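Local coordinates for protein ricin B-related lectin (PDB 5MUA) that binds galactose through a ricin-type beta-trefoil lectin part and carries a calcium-dependent papain-like protease part, here blocked by the inhibitor E-64, at residues E52-E56 with A57-T61; L149-T152 with G153-H157; E204-D207 with C208-A212; F264-P267 with Q268-T271; Q134-T137 with N138-S141. All coordinates share one frame; numbering follows the deposited sequence.

Contact 1: E52-E56 with A57-T61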
loop_
_atom_site.group_PDB
_atom_site.type_symbol
_atom_site.label_atom_id
_atom_site.label_comp_id
_atom_site.label_asym_id
_atom_site.label_seq_id
_atom_site.Cartn_x
_atom_site.Cartn_y
_atom_site.Cartn_z
ATOM N N GLU B 52 -13.521 -1.657 -25.207
ATOM C CA GLU B 52 -12.161 -1.772 -25.718
ATOM C C GLU B 52 -12.124 -1.927 -27.247
ATOM O O GLU B 52 -12.764 -2.775 -27.785
ATOM C CB GLU B 52 -11.360 -2.876 -25.040
ATOM C CG GLU B 52 -11.193 -2.670 -23.544
ATOM C CD GLU B 52 -10.676 -3.888 -22.795
ATOM O OE1 GLU B 52 -11.424 -4.875 -22.701
ATOM O OE2 GLU B 52 -9.498 -3.871 -22.361
ATOM N N PRO B 53 -11.293 -1.121 -27.903
ATOM C CA PRO B 53 -11.207 -1.180 -29.366
ATOM C C PRO B 53 -10.639 -2.493 -29.809
ATOM O O PRO B 53 -9.733 -3.011 -29.132
ATOM C CB PRO B 53 -10.287 0.005 -29.718
ATOM C CG PRO B 53 -9.445 0.217 -28.509
ATOM C CD PRO B 53 -10.371 -0.122 -27.336
ATOM N N VAL B 54 -11.121 -3.040 -30.912
ATOM C CA VAL B 54 -10.549 -4.261 -31.457
ATOM C C VAL B 54 -9.828 -4.056 -32.813
ATOM O O VAL B 54 -9.616 -4.997 -33.518
ATOM C CB VAL B 54 -11.554 -5.409 -31.618
ATOM C CG1 VAL B 54 -12.017 -5.946 -30.271
ATOM C CG2 VAL B 54 -12.701 -4.961 -32.465
ATOM N N GLY B 55 -9.460 -2.841 -33.161
ATOM C CA GLY B 55 -8.652 -2.594 -34.386
ATOM C C GLY B 55 -9.479 -2.626 -35.671
ATOM O O GLY B 55 -8.951 -2.973 -36.720
ATOM N N GLU B 56 -10.759 -2.289 -35.600
ATOM C CA GLU B 56 -11.599 -2.069 -36.791
ATOM C C GLU B 56 -12.417 -0.850 -36.501
ATOM O O GLU B 56 -12.853 -0.653 -35.364
ATOM C CB GLU B 56 -12.531 -3.252 -37.060
ATOM C CG GLU B 56 -11.902 -4.629 -36.779
ATOM C CD GLU B 56 -12.924 -5.759 -36.869
ATOM O OE1 GLU B 56 -12.849 -6.717 -36.033
ATOM O OE2 GLU B 56 -13.790 -5.648 -37.786
ATOM N N ALA B 57 -12.644 -0.045 -37.511
ATOM C CA ALA B 57 -13.289 1.244 -37.382
ATOM C C ALA B 57 -14.547 1.172 -36.480
ATOM O O ALA B 57 -15.443 0.375 -36.712
ATOM C CB ALA B 57 -13.682 1.784 -38.759
ATOM N N ASP B 58 -14.575 1.989 -35.433
ATOM C CA ASP B 58 -15.724 2.082 -34.554
ATOM C C ASP B 58 -16.222 0.761 -33.939
ATOM O O ASP B 58 -17.377 0.659 -33.520
ATOM C CB ASP B 58 -16.849 2.811 -35.283
ATOM C CG ASP B 58 -16.393 4.108 -35.865
ATOM O OD1 ASP B 58 -16.061 5.019 -35.077
ATOM O OD2 ASP B 58 -16.382 4.226 -37.112
ATOM N N THR B 59 -15.336 -0.232 -33.805
ATOM C CA THR B 59 -15.741 -1.531 -33.336
ATOM C C THR B 59 -15.055 -1.857 -32.013
ATOM O O THR B 59 -13.869 -1.573 -31.849
ATOM C CB THR B 59 -15.409 -2.588 -34.400
ATOM O OG1 THR B 59 -16.036 -2.159 -35.634
ATOM C CG2 THR B 59 -15.946 -3.918 -34.013
ATOM N N TYR B 60 -15.824 -2.433 -31.078
ATOM C CA TYR B 60 -15.399 -2.568 -29.682
ATOM C C TYR B 60 -15.962 -3.828 -29.091
ATOM O O TYR B 60 -17.073 -4.280 -29.473
ATOM C CB TYR B 60 -15.948 -1.404 -28.837
ATOM C CG TYR B 60 -15.486 -0.048 -29.311
ATOM C CD1 TYR B 60 -14.280 0.516 -28.856
ATOM C CD2 TYR B 60 -16.262 0.710 -30.209
ATOM C CE1 TYR B 60 -13.842 1.785 -29.325
ATOM C CE2 TYR B 60 -15.847 1.935 -30.677
ATOM C CZ TYR B 60 -14.646 2.479 -30.240
ATOM O OH TYR B 60 -14.273 3.703 -30.726
ATOM N N THR B 61 -15.227 -4.394 -28.111
ATOM C CA THR B 61 -15.865 -5.302 -27.160
ATOM C C THR B 61 -16.420 -4.420 -26.046
ATOM O O THR B 61 -15.910 -3.337 -25.786
ATOM C CB THR B 61 -14.881 -6.300 -26.577
ATOM O OG1 THR B 61 -13.663 -5.656 -26.151
ATOM C CG2 THR B 61 -14.562 -7.348 -27.573
HETATM O O HOH W 1 -13.950 -4.773 -23.618
HETATM O O HOH W 2 -16.453 -4.135 -37.563
#
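Glu-52 and Thr-61 form an antiparallel hydrogen-bonded pair, with Glu-52 N to Thr-61 O and Thr-61 N to Glu-52 O both 3.0 Å, and the chain returns through a type II beta turn from Glu-56 to Thr-59. Thr-59 N closes that turn on Glu-56 O at 3.0 Å. Between the two, Val-54 N makes a longer bond of 3.3 Å to Thr-59 O. Pro-53 and Tyr-60 are a non-hydrogen-bonded pair, and Pro-53 CB lies 4.0 Å from Tyr-60 CE1. Val-54 uses both branches. Its CG2 is 3.7 Å from Thr-59 CG2, while CG1 faces Thr-61 CG2. Thr-59 OG1 stands beside its own backbone N (chi1 -55°), turned back to the bend, and donates to Ala-57 O at 2.8 Å from above the carbonyl plane. One water joins this hydroxyl to Glu-56 OE2, which also has a salt bridge to Lys-111. Another water links Glu-52 OE1 and Thr-61 OG1. The hairpin is part of the beta-trefoil lectin fold: strand 49-53 pairs with strand 7-13, strand 59-64 with strand 97-100, and the Tyr-60 ring meets Phe-3 edge-to-face.

Contact 2: L149-T152 with G153-H157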
loop_
_atom_site.group_PDB
_atom_site.type_symbol
_atom_site.label_atom_id
_atom_site.label_comp_id
_atom_site.label_asym_id
_atom_site.label_seq_id
_atom_site.Cartn_x
_atom_site.Cartn_y
_atom_site.Cartn_z
ATOM N N LEU B 149 -16.547 7.285 -17.322
ATOM C CA LEU B 149 -16.195 7.206 -15.908
ATOM C C LEU B 149 -14.709 6.991 -15.739
ATOM O O LEU B 149 -14.247 6.784 -14.598
ATOM C CB LEU B 149 -16.964 6.051 -15.296
ATOM C CG LEU B 149 -18.469 6.144 -15.536
ATOM C CD1 LEU B 149 -19.124 4.927 -14.976
ATOM C CD2 LEU B 149 -19.114 7.369 -14.896
ATOM N N SER B 150 -13.950 6.926 -16.824
ATOM C CA SER B 150 -12.507 6.648 -16.816
ATOM C C SER B 150 -11.686 7.847 -17.285
ATOM O O SER B 150 -12.216 8.775 -17.901
ATOM C CB SER B 150 -12.162 5.470 -17.762
ATOM O OG SER B 150 -12.721 5.679 -19.029
ATOM N N GLN B 151 -10.391 7.822 -16.936
ATOM C CA GLN B 151 -9.391 8.743 -17.378
ATOM C C GLN B 151 -8.166 7.952 -17.742
ATOM O O GLN B 151 -7.885 6.958 -17.107
ATOM C CB GLN B 151 -9.038 9.732 -16.282
ATOM C CG GLN B 151 -10.142 10.647 -15.943
ATOM C CD GLN B 151 -10.303 11.738 -16.996
ATOM O OE1 GLN B 151 -9.619 12.760 -16.949
ATOM N NE2 GLN B 151 -11.163 11.499 -17.983
ATOM N N THR B 152 -7.492 8.368 -18.797
ATOM C CA THR B 152 -6.172 7.822 -19.094
ATOM C C THR B 152 -5.116 8.318 -18.128
ATOM O O THR B 152 -5.306 9.288 -17.383
ATOM C CB THR B 152 -5.709 8.097 -20.531
ATOM O OG1 THR B 152 -5.408 9.480 -20.677
ATOM C CG2 THR B 152 -6.808 7.674 -21.555
ATOM N N GLY B 153 -4.021 7.569 -18.079
ATOM C CA GLY B 153 -2.850 8.027 -17.315
ATOM C C GLY B 153 -2.493 9.430 -17.735
ATOM O O GLY B 153 -2.313 10.294 -16.872
ATOM N N ALA B 154 -2.402 9.685 -19.054
ATOM C CA ALA B 154 -2.030 11.029 -19.554
ATOM C C ALA B 154 -3.078 12.032 -19.095
ATOM O O ALA B 154 -2.749 13.143 -18.706
ATOM C CB ALA B 154 -1.863 11.053 -21.114
ATOM N N ASN B 155 -4.361 11.676 -19.183
ATOM C CA ASN B 155 -5.417 12.597 -18.688
ATOM C C ASN B 155 -5.195 13.017 -17.219
ATOM O O ASN B 155 -5.299 14.203 -16.884
ATOM C CB ASN B 155 -6.818 12.000 -18.663
ATOM C CG ASN B 155 -7.424 11.725 -20.013
ATOM O OD1 ASN B 155 -8.286 10.877 -20.072
ATOM N ND2 ASN B 155 -7.025 12.448 -21.072
ATOM N N VAL B 156 -4.975 12.042 -16.322
ATOM C CA VAL B 156 -4.821 12.342 -14.889
ATOM C C VAL B 156 -3.516 13.169 -14.684
ATOM O O VAL B 156 -3.516 14.149 -13.931
ATOM C CB VAL B 156 -4.876 11.049 -14.018
ATOM C CG1 VAL B 156 -4.651 11.420 -12.581
ATOM C CG2 VAL B 156 -6.164 10.263 -14.172
ATOM N N HIS B 157 -2.436 12.817 -15.355
ATOM C CA HIS B 157 -1.180 13.583 -15.247
ATOM C C HIS B 157 -1.379 15.071 -15.572
ATOM O O HIS B 157 -0.962 15.963 -14.781
ATOM C CB HIS B 157 -0.070 12.937 -16.077
ATOM C CG HIS B 157 1.215 13.718 -16.114
ATOM N ND1 HIS B 157 2.016 13.904 -15.004
ATOM C CD2 HIS B 157 1.841 14.344 -17.137
ATOM C CE1 HIS B 157 3.093 14.586 -15.346
ATOM N NE2 HIS B 157 3.010 14.874 -16.635
#
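Thr-152 places OG1 between its backbone N and carbonyl carbon (chi1 71°), facing the first helical turn, and Asn-155 swings CG to the side of its own N, back toward Thr-152. The two residues then bond in both directions. Asn-155 N donates to Thr-152 OG1 at 2.9 Å. Thr-152 N donates to Asn-155 OD1, also at 2.9 Å, but from above the plane of the amide carbonyl rather than on a lone pair. This reciprocal pair is a capping box, with Thr-152 at the N-cap of helix 153-162. The bond from Asn-155 N gives a partner to an N-H of the first turn, which has no preceding helical carbonyl. The first helical bond follows at once, Val-156 N to Thr-152 O at 3.0 Å. Strand 150-152 and the helix start meet at 86°, so the box sits at a sharp corner of the chain. Gln-151 packs inside that corner. Its CB touches Val-156 CG2 at 3.6 Å, and its chain bends at chi2, which brings OE1 to 3.4 Å from Asn-155 CB. The amide planes of Gln-151 and Asn-155 are 25° apart. Gln-151 NE2 donates to Ser-150 O at 2.9 Å, with the acceptor in the amide plane; this bond helps to fix the rotation of the amide. Outside, Val-156 rests on Phe-286, and the backbone of Gln-151 bonds to Tyr-179 of strand 178-180.

Contact 3: E204-D207 with C208-A212. With CA (calcium ion), chain H; CA (calcium ion), chain I; E64 (N-[N-[1-hydroxycarboxyethyl-carbonyl]leucylamino-butyl]-guanidine), chain K.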
loop_
_atom_site.group_PDB
_atom_site.type_symbol
_atom_site.label_atom_id
_atom_site.label_comp_id
_atom_site.label_asym_id
_atom_site.label_seq_id
_atom_site.Cartn_x
_atom_site.Cartn_y
_atom_site.Cartn_z
ATOM N N GLU B 204 6.010 7.572 13.558
ATOM C CA GLU B 204 6.888 6.661 12.714
ATOM C C GLU B 204 6.321 5.299 12.394
ATOM O O GLU B 204 6.276 4.886 11.209
ATOM C CB GLU B 204 8.291 6.554 13.287
ATOM C CG GLU B 204 9.157 7.827 13.141
ATOM C CD GLU B 204 8.784 8.946 14.111
ATOM O OE1 GLU B 204 8.439 8.640 15.279
ATOM O OE2 GLU B 204 8.881 10.117 13.675
ATOM N N ILE B 205 5.873 4.555 13.402
ATOM C CA ILE B 205 5.515 3.180 13.256
ATOM C C ILE B 205 4.140 3.000 12.556
ATOM O O ILE B 205 3.928 2.048 11.854
ATOM C CB ILE B 205 5.596 2.512 14.639
ATOM C CG1 ILE B 205 5.582 1.001 14.539
ATOM C CG2 ILE B 205 4.493 3.014 15.608
ATOM C CD1 ILE B 205 6.683 0.352 13.690
ATOM N N PHE B 206 3.258 3.953 12.777
ATOM C CA PHE B 206 2.016 4.025 12.023
ATOM C C PHE B 206 1.465 5.444 12.014
ATOM O O PHE B 206 0.521 5.794 12.676
ATOM C CB PHE B 206 0.989 3.013 12.501
ATOM C CG PHE B 206 0.096 2.581 11.386
ATOM C CD1 PHE B 206 0.505 1.568 10.509
ATOM C CD2 PHE B 206 -1.103 3.198 11.188
ATOM C CE1 PHE B 206 -0.269 1.143 9.443
ATOM C CE2 PHE B 206 -1.883 2.804 10.082
ATOM C CZ PHE B 206 -1.480 1.789 9.231
ATOM N N ASP B 207 2.092 6.253 11.170
ATOM C CA ASP B 207 1.880 7.667 11.028
ATOM C C ASP B 207 1.394 8.018 9.582
ATOM O O ASP B 207 0.942 7.113 8.860
ATOM C CB ASP B 207 2.986 8.500 11.628
ATOM C CG ASP B 207 4.349 8.268 10.977
ATOM O OD1 ASP B 207 4.445 7.319 10.127
ATOM O OD2 ASP B 207 5.246 9.125 11.216
ATOM N N CYS B 208 1.389 9.301 9.198
ATOM C CA CYS B 208 0.622 9.680 8.006
ATOM C C CYS B 208 1.102 8.874 6.795
ATOM O O CYS B 208 0.270 8.430 5.984
ATOM C CB CYS B 208 0.757 11.122 7.695
ATOM S SG CYS B 208 2.411 11.822 7.460
ATOM N N ASP B 209 2.405 8.653 6.667
ATOM C CA ASP B 209 2.863 7.883 5.559
ATOM C C ASP B 209 2.216 6.505 5.504
ATOM O O ASP B 209 1.921 6.004 4.408
ATOM C CB ASP B 209 4.387 7.822 5.449
ATOM C CG ASP B 209 5.075 7.161 6.668
ATOM O OD1 ASP B 209 5.206 5.918 6.685
ATOM O OD2 ASP B 209 5.409 7.938 7.603
ATOM N N ASP B 210 2.007 5.884 6.641
ATOM C CA ASP B 210 1.474 4.534 6.688
ATOM C C ASP B 210 -0.029 4.535 6.351
ATOM O O ASP B 210 -0.489 3.726 5.596
ATOM C CB ASP B 210 1.751 3.910 8.041
ATOM C CG ASP B 210 3.226 3.836 8.304
ATOM O OD1 ASP B 210 3.879 3.038 7.595
ATOM O OD2 ASP B 210 3.708 4.665 9.101
ATOM N N PHE B 211 -0.766 5.493 6.926
ATOM C CA PHE B 211 -2.177 5.630 6.595
ATOM C C PHE B 211 -2.343 5.803 5.105
ATOM O O PHE B 211 -3.209 5.112 4.539
ATOM C CB PHE B 211 -2.814 6.803 7.317
ATOM C CG PHE B 211 -3.108 6.528 8.776
ATOM C CD1 PHE B 211 -4.303 5.936 9.160
ATOM C CD2 PHE B 211 -2.153 6.806 9.758
ATOM C CE1 PHE B 211 -4.558 5.634 10.473
ATOM C CE2 PHE B 211 -2.408 6.534 11.091
ATOM C CZ PHE B 211 -3.614 5.912 11.443
ATOM N N ALA B 212 -1.562 6.688 4.476
ATOM C CA ALA B 212 -1.741 6.976 3.073
ATOM C C ALA B 212 -1.333 5.793 2.149
ATOM O O ALA B 212 -1.976 5.457 1.152
ATOM C CB ALA B 212 -1.062 8.282 2.685
HETATM CA CA CA H . 5.850 5.791 9.023
HETATM CA CA CA I . 6.624 9.181 9.156
HETATM C C1 E64 K . 1.768 12.780 9.995
HETATM O O1 E64 K . 1.606 11.794 10.709
HETATM O O2 E64 K . 0.990 13.788 9.989
HETATM C C2 E64 K . 2.855 12.760 8.998
HETATM C C3 E64 K . 4.134 12.219 9.641
HETATM O O3 E64 K . 4.423 13.329 10.475
HETATM C C4 E64 K . 5.232 12.010 8.664
HETATM O O4 E64 K . 5.486 10.930 8.239
HETATM N N1 E64 K . 5.843 13.055 8.210
HETATM C C6 E64 K . 6.936 13.041 7.249
HETATM C C7 E64 K . 6.684 13.459 5.813
HETATM C C8 E64 K . 5.493 12.776 5.155
HETATM C C9 E64 K . 5.839 11.324 4.821
HETATM C C10 E64 K . 5.175 13.533 3.937
HETATM C C11 E64 K . 8.288 13.467 7.777
HETATM O O5 E64 K . 8.502 14.669 7.777
HETATM N N2 E64 K . 9.175 12.606 8.211
HETATM C C12 E64 K . 10.575 12.945 8.535
HETATM C C13 E64 K . 11.517 12.178 7.616
HETATM C C14 E64 K . 13.025 12.309 7.952
HETATM C C15 E64 K . 13.790 12.860 6.750
HETATM N N3 E64 K . 15.220 12.591 6.942
HETATM C C16 E64 K . 16.174 12.789 6.049
HETATM N N4 E64 K . 15.918 13.433 4.893
HETATM N N5 E64 K . 17.422 12.275 6.301
HETATM O O HOH W 3 7.839 10.913 10.553
HETATM O O HOH W 4 6.375 3.476 8.264
#
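Residues 204-212 form part of the calcium-bound reactive centre of the papain-like protease part, where Asp-207 leads into helix 208-226 and meets Asp-209 and Asp-210 at two calcium ions. Cys-208 SG is bound covalently to E64 C2 at 1.9 Å, as expected of the active-site cysteine in this family. Cys-208 N donates to E64 O1. Asp-207 spans both metals, OD1 on a first calcium at 2.4 Å and OD2 on a second at 2.5 Å. Asp-209 grips the first ion with both oxygens, and its OD2 also bridges to the second. Glu-204 O and Asp-210 OD2 bind the first ion; E64 O4 binds the second. Asp-176 of the second subunit completes the first site, and Ser-175 O of that subunit binds the second ion. Asp-210 OD2 uses its anti lone pair for Asp-207 N at 3.1 Å. Asp-210 CB lies over a face of Phe-206, a CH-pi contact. The edge of Phe-206 points at the face of Phe-211 in a T-shaped stack, centroids 4.8 Å apart. Asp-207 OD1 and Asp-209 OD2 are only 2.8 Å apart, a crowding of carboxylates that the metals probably make tolerable. This is consistent with an active centre that is assembled by calcium.

Contact 4: F264-P267 with Q268-T271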
loop_
_atom_site.group_PDB
_atom_site.type_symbol
_atom_site.label_atom_id
_atom_site.label_comp_id
_atom_site.label_asym_id
_atom_site.label_seq_id
_atom_site.Cartn_x
_atom_site.Cartn_y
_atom_site.Cartn_z
ATOM N N PHE B 264 -8.741 15.950 -2.235
ATOM C CA PHE B 264 -7.806 15.329 -1.298
ATOM C C PHE B 264 -8.586 14.579 -0.245
ATOM O O PHE B 264 -9.776 14.861 0.084
ATOM C CB PHE B 264 -6.829 16.368 -0.777
ATOM C CG PHE B 264 -6.195 17.148 -1.844
ATOM C CD1 PHE B 264 -5.044 16.684 -2.479
ATOM C CD2 PHE B 264 -6.782 18.326 -2.304
ATOM C CE1 PHE B 264 -4.457 17.404 -3.503
ATOM C CE2 PHE B 264 -6.229 19.040 -3.374
ATOM C CZ PHE B 264 -5.063 18.591 -3.973
ATOM N N PHE B 265 -7.929 13.535 0.264
ATOM C CA PHE B 265 -8.525 12.586 1.134
ATOM C C PHE B 265 -7.559 12.285 2.299
ATOM O O PHE B 265 -6.358 12.055 2.088
ATOM C CB PHE B 265 -8.888 11.312 0.372
ATOM C CG PHE B 265 -9.604 10.265 1.222
ATOM C CD1 PHE B 265 -10.963 10.391 1.506
ATOM C CD2 PHE B 265 -8.933 9.166 1.739
ATOM C CE1 PHE B 265 -11.635 9.428 2.244
ATOM C CE2 PHE B 265 -9.594 8.202 2.504
ATOM C CZ PHE B 265 -10.936 8.323 2.761
ATOM N N GLU B 266 -8.083 12.378 3.515
ATOM C CA GLU B 266 -7.307 12.129 4.726
ATOM C C GLU B 266 -7.551 10.697 5.201
ATOM O O GLU B 266 -8.593 10.414 5.785
ATOM C CB GLU B 266 -7.662 13.140 5.812
ATOM C CG GLU B 266 -7.046 12.836 7.165
ATOM C CD GLU B 266 -5.549 12.649 6.985
ATOM O OE1 GLU B 266 -5.109 11.537 7.140
ATOM O OE2 GLU B 266 -4.897 13.641 6.684
ATOM N N PRO B 267 -6.582 9.756 5.004
ATOM C CA PRO B 267 -6.871 8.371 5.320
ATOM C C PRO B 267 -6.888 8.041 6.847
ATOM O O PRO B 267 -7.299 6.958 7.201
ATOM C CB PRO B 267 -5.701 7.604 4.635
ATOM C CG PRO B 267 -4.605 8.585 4.633
ATOM C CD PRO B 267 -5.302 9.881 4.280
ATOM N N GLN B 268 -6.506 8.974 7.708
ATOM C CA GLN B 268 -6.692 8.794 9.146
ATOM C C GLN B 268 -8.127 8.937 9.579
ATOM O O GLN B 268 -8.486 8.247 10.530
ATOM C CB GLN B 268 -5.920 9.801 9.965
ATOM C CG GLN B 268 -4.443 9.549 9.808
ATOM C CD GLN B 268 -3.651 10.493 10.637
ATOM O OE1 GLN B 268 -3.953 10.718 11.823
ATOM N NE2 GLN B 268 -2.644 11.043 10.051
ATOM N N ASN B 269 -8.971 9.688 8.834
ATOM C CA ASN B 269 -10.338 9.919 9.348
ATOM C C ASN B 269 -11.399 9.980 8.273
ATOM O O ASN B 269 -12.525 10.350 8.556
ATOM C CB ASN B 269 -10.399 11.181 10.180
ATOM C CG ASN B 269 -10.056 12.452 9.392
ATOM O OD1 ASN B 269 -10.143 12.519 8.190
ATOM N ND2 ASN B 269 -9.581 13.444 10.091
ATOM N N GLY B 270 -11.046 9.649 7.040
ATOM C CA GLY B 270 -12.057 9.491 5.989
ATOM C C GLY B 270 -12.661 10.795 5.434
ATOM O O GLY B 270 -13.705 10.727 4.804
ATOM N N THR B 271 -12.036 11.942 5.674
ATOM C CA THR B 271 -12.530 13.233 5.240
ATOM C C THR B 271 -11.887 13.683 3.966
ATOM O O THR B 271 -10.809 13.218 3.607
ATOM C CB THR B 271 -12.391 14.310 6.306
ATOM O OG1 THR B 271 -11.009 14.465 6.624
ATOM C CG2 THR B 271 -13.202 13.975 7.609
HETATM O O HOH W 5 -2.487 10.874 6.955
#
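Gly-270 O lies obliquely to the Phe-265 ring, 3.5 Å from CE1. Phe-265 CZ is 3.6 Å from Gly-270 CA. Phe-215 stacks on this ring, and Tyr-272 and Trp-191 make edge-to-face pairs with it. The Glu-266 carboxylate stands almost upright to its neighbours, 77° from the Gln-268 amide and 88° from that of Asn-269. Glu-266 CG is anti to the backbone N (chi1 172°) and lies 3.3 Å from Asn-269 OD1. Glu-266 OE1 takes Gln-268 N on its anti lone pair at 3.0 Å. A water joins the same oxygen to Gln-268 NE2. Glu-266 OE2 is hydrogen-bonded to His-248 NE2, and His-248 ND1 is hydrogen-bonded to E64. Glu-266 probably orients this histidine of the inhibitor pocket from the second shell, in the place that an asparagine takes in papain. The turn from strand 261-266 to strand 271-273 is held by backbone and side chain. Glu-266 O accepts from Gly-270 N at 2.9 Å and, from above its carbonyl plane, from Asn-269 N. Asn-269 forms an Asx turn: its OD1 accepts Thr-271 OG1 at 2.6 Å and Thr-271 N at 3.2 Å, both from the same face. Glu-266 N bonds to Thr-271 O at 2.9 Å.

Contact 5: Q134-T137 with N138-S141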
loop_
_atom_site.group_PDB
_atom_site.type_symbol
_atom_site.label_atom_id
_atom_site.label_comp_id
_atom_site.label_asym_id
_atom_site.label_seq_id
_atom_site.Cartn_x
_atom_site.Cartn_y
_atom_site.Cartn_z
ATOM N N GLN B 134 -33.681 -5.662 -35.402
ATOM C CA GLN B 134 -33.399 -4.879 -36.606
ATOM C C GLN B 134 -33.614 -3.372 -36.365
ATOM O O GLN B 134 -34.228 -2.932 -35.400
ATOM C CB GLN B 134 -34.272 -5.377 -37.776
ATOM C CG GLN B 134 -35.739 -5.127 -37.565
ATOM C CD GLN B 134 -36.593 -5.620 -38.758
ATOM O OE1 GLN B 134 -36.607 -5.012 -39.811
ATOM N NE2 GLN B 134 -37.261 -6.718 -38.566
ATOM N N ASN B 135 -33.096 -2.581 -37.262
ATOM C CA ASN B 135 -33.287 -1.134 -37.171
ATOM C C ASN B 135 -34.737 -0.723 -36.942
ATOM O O ASN B 135 -35.652 -1.200 -37.629
ATOM C CB ASN B 135 -32.709 -0.425 -38.407
ATOM C CG ASN B 135 -32.675 1.104 -38.251
ATOM O OD1 ASN B 135 -32.393 1.633 -37.190
ATOM N ND2 ASN B 135 -32.986 1.803 -39.317
ATOM N N ILE B 136 -34.935 0.109 -35.941
ATOM C CA ILE B 136 -36.225 0.667 -35.565
ATOM C C ILE B 136 -36.204 2.145 -35.823
ATOM O O ILE B 136 -35.316 2.824 -35.343
ATOM C CB ILE B 136 -36.539 0.400 -34.108
ATOM C CG1 ILE B 136 -36.823 -1.101 -33.910
ATOM C CG2 ILE B 136 -37.785 1.234 -33.626
ATOM C CD1 ILE B 136 -37.019 -1.545 -32.459
ATOM N N THR B 137 -37.212 2.650 -36.531
ATOM C CA THR B 137 -37.298 4.090 -36.870
ATOM C C THR B 137 -38.470 4.796 -36.180
ATOM O O THR B 137 -38.517 6.017 -36.190
ATOM C CB THR B 137 -37.391 4.321 -38.385
ATOM O OG1 THR B 137 -38.478 3.556 -38.895
ATOM C CG2 THR B 137 -36.071 3.847 -39.099
ATOM N N ASN B 138 -39.405 4.049 -35.603
ATOM C CA ASN B 138 -40.609 4.654 -34.981
ATOM C C ASN B 138 -40.548 4.804 -33.457
ATOM O O ASN B 138 -41.480 5.283 -32.805
ATOM C CB ASN B 138 -41.853 3.931 -35.461
ATOM C CG ASN B 138 -42.008 2.535 -34.873
ATOM O OD1 ASN B 138 -41.084 1.975 -34.254
ATOM N ND2 ASN B 138 -43.156 1.951 -35.103
ATOM N N ASN B 139 -39.388 4.474 -32.862
ATOM C CA ASN B 139 -39.129 4.855 -31.498
ATOM C C ASN B 139 -37.626 4.946 -31.238
ATOM O O ASN B 139 -36.824 4.642 -32.140
ATOM C CB ASN B 139 -39.891 3.936 -30.515
ATOM C CG ASN B 139 -39.317 2.501 -30.439
ATOM O OD1 ASN B 139 -38.112 2.297 -30.405
ATOM N ND2 ASN B 139 -40.197 1.533 -30.352
ATOM N N THR B 140 -37.268 5.343 -30.013
ATOM C CA THR B 140 -35.884 5.569 -29.668
ATOM C C THR B 140 -35.283 4.442 -28.819
ATOM O O THR B 140 -34.283 4.669 -28.164
ATOM C CB THR B 140 -35.659 6.927 -29.024
ATOM O OG1 THR B 140 -36.428 7.018 -27.853
ATOM C CG2 THR B 140 -35.979 8.029 -29.963
ATOM N N SER B 141 -35.897 3.267 -28.841
ATOM C CA SER B 141 -35.500 2.159 -27.985
ATOM C C SER B 141 -34.092 1.645 -28.280
ATOM O O SER B 141 -33.530 0.918 -27.453
ATOM C CB SER B 141 -36.524 1.006 -28.080
ATOM O OG SER B 141 -36.494 0.405 -29.400
#
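Asn-139 OD1, which lies 3.4 Å from Ile-136 CG2, is gripped by two donors of one residue. Ser-141 OG donates to it at 2.7 Å and Ser-141 N at 2.9 Å. Asn-139 CG sits between its backbone N and carbonyl carbon (chi1 71°), which folds the amide back beside the chain that follows. The two bonds hold the amide in place. Across the bend no hydrogen bond forms; Ile-136 makes the contact. Its CG2 also comes within 3.4 Å of Asn-138 OD1, and CD1 reaches 3.7 Å from Ser-141 OG. One methyl group thus meets two amide oxygens. Ile-136 also touches Thr-118 of strand 116-120. Gln-142, the glutamine of a Q-x-W motif, bonds to Gln-134 O and Ile-136 N, so both ends of the bend are tied together. The bond from Ser-141 N to Asn-139 OD1 makes an Asx turn, here in the surface loop between strands 129-133 and 144-152 of the ricin-type beta-trefoil.

All five contacts are local and follow in series; none nests in or crosses another. From the N terminus, contact 1 closes the hairpin of strands 49-53 and 59-64. Contact 5 comes next, bending the loop that leads into strand 144-152. Contact 2 lies at the far end of that strand, where helix 153-162 begins. All three lie in sequence of the ricin-type trefoil family. Contact 3 then starts helix 208-226, and contact 4 turns strand 261-266 toward strand 271-273. Contacts 3 and 4 touch: Phe-211 CG is 3.5 Å from Gln-268 CG, so helix and turn meet beside the inhibitor. Contacts 3 and 5 are farthest apart, about 57 Å between centres.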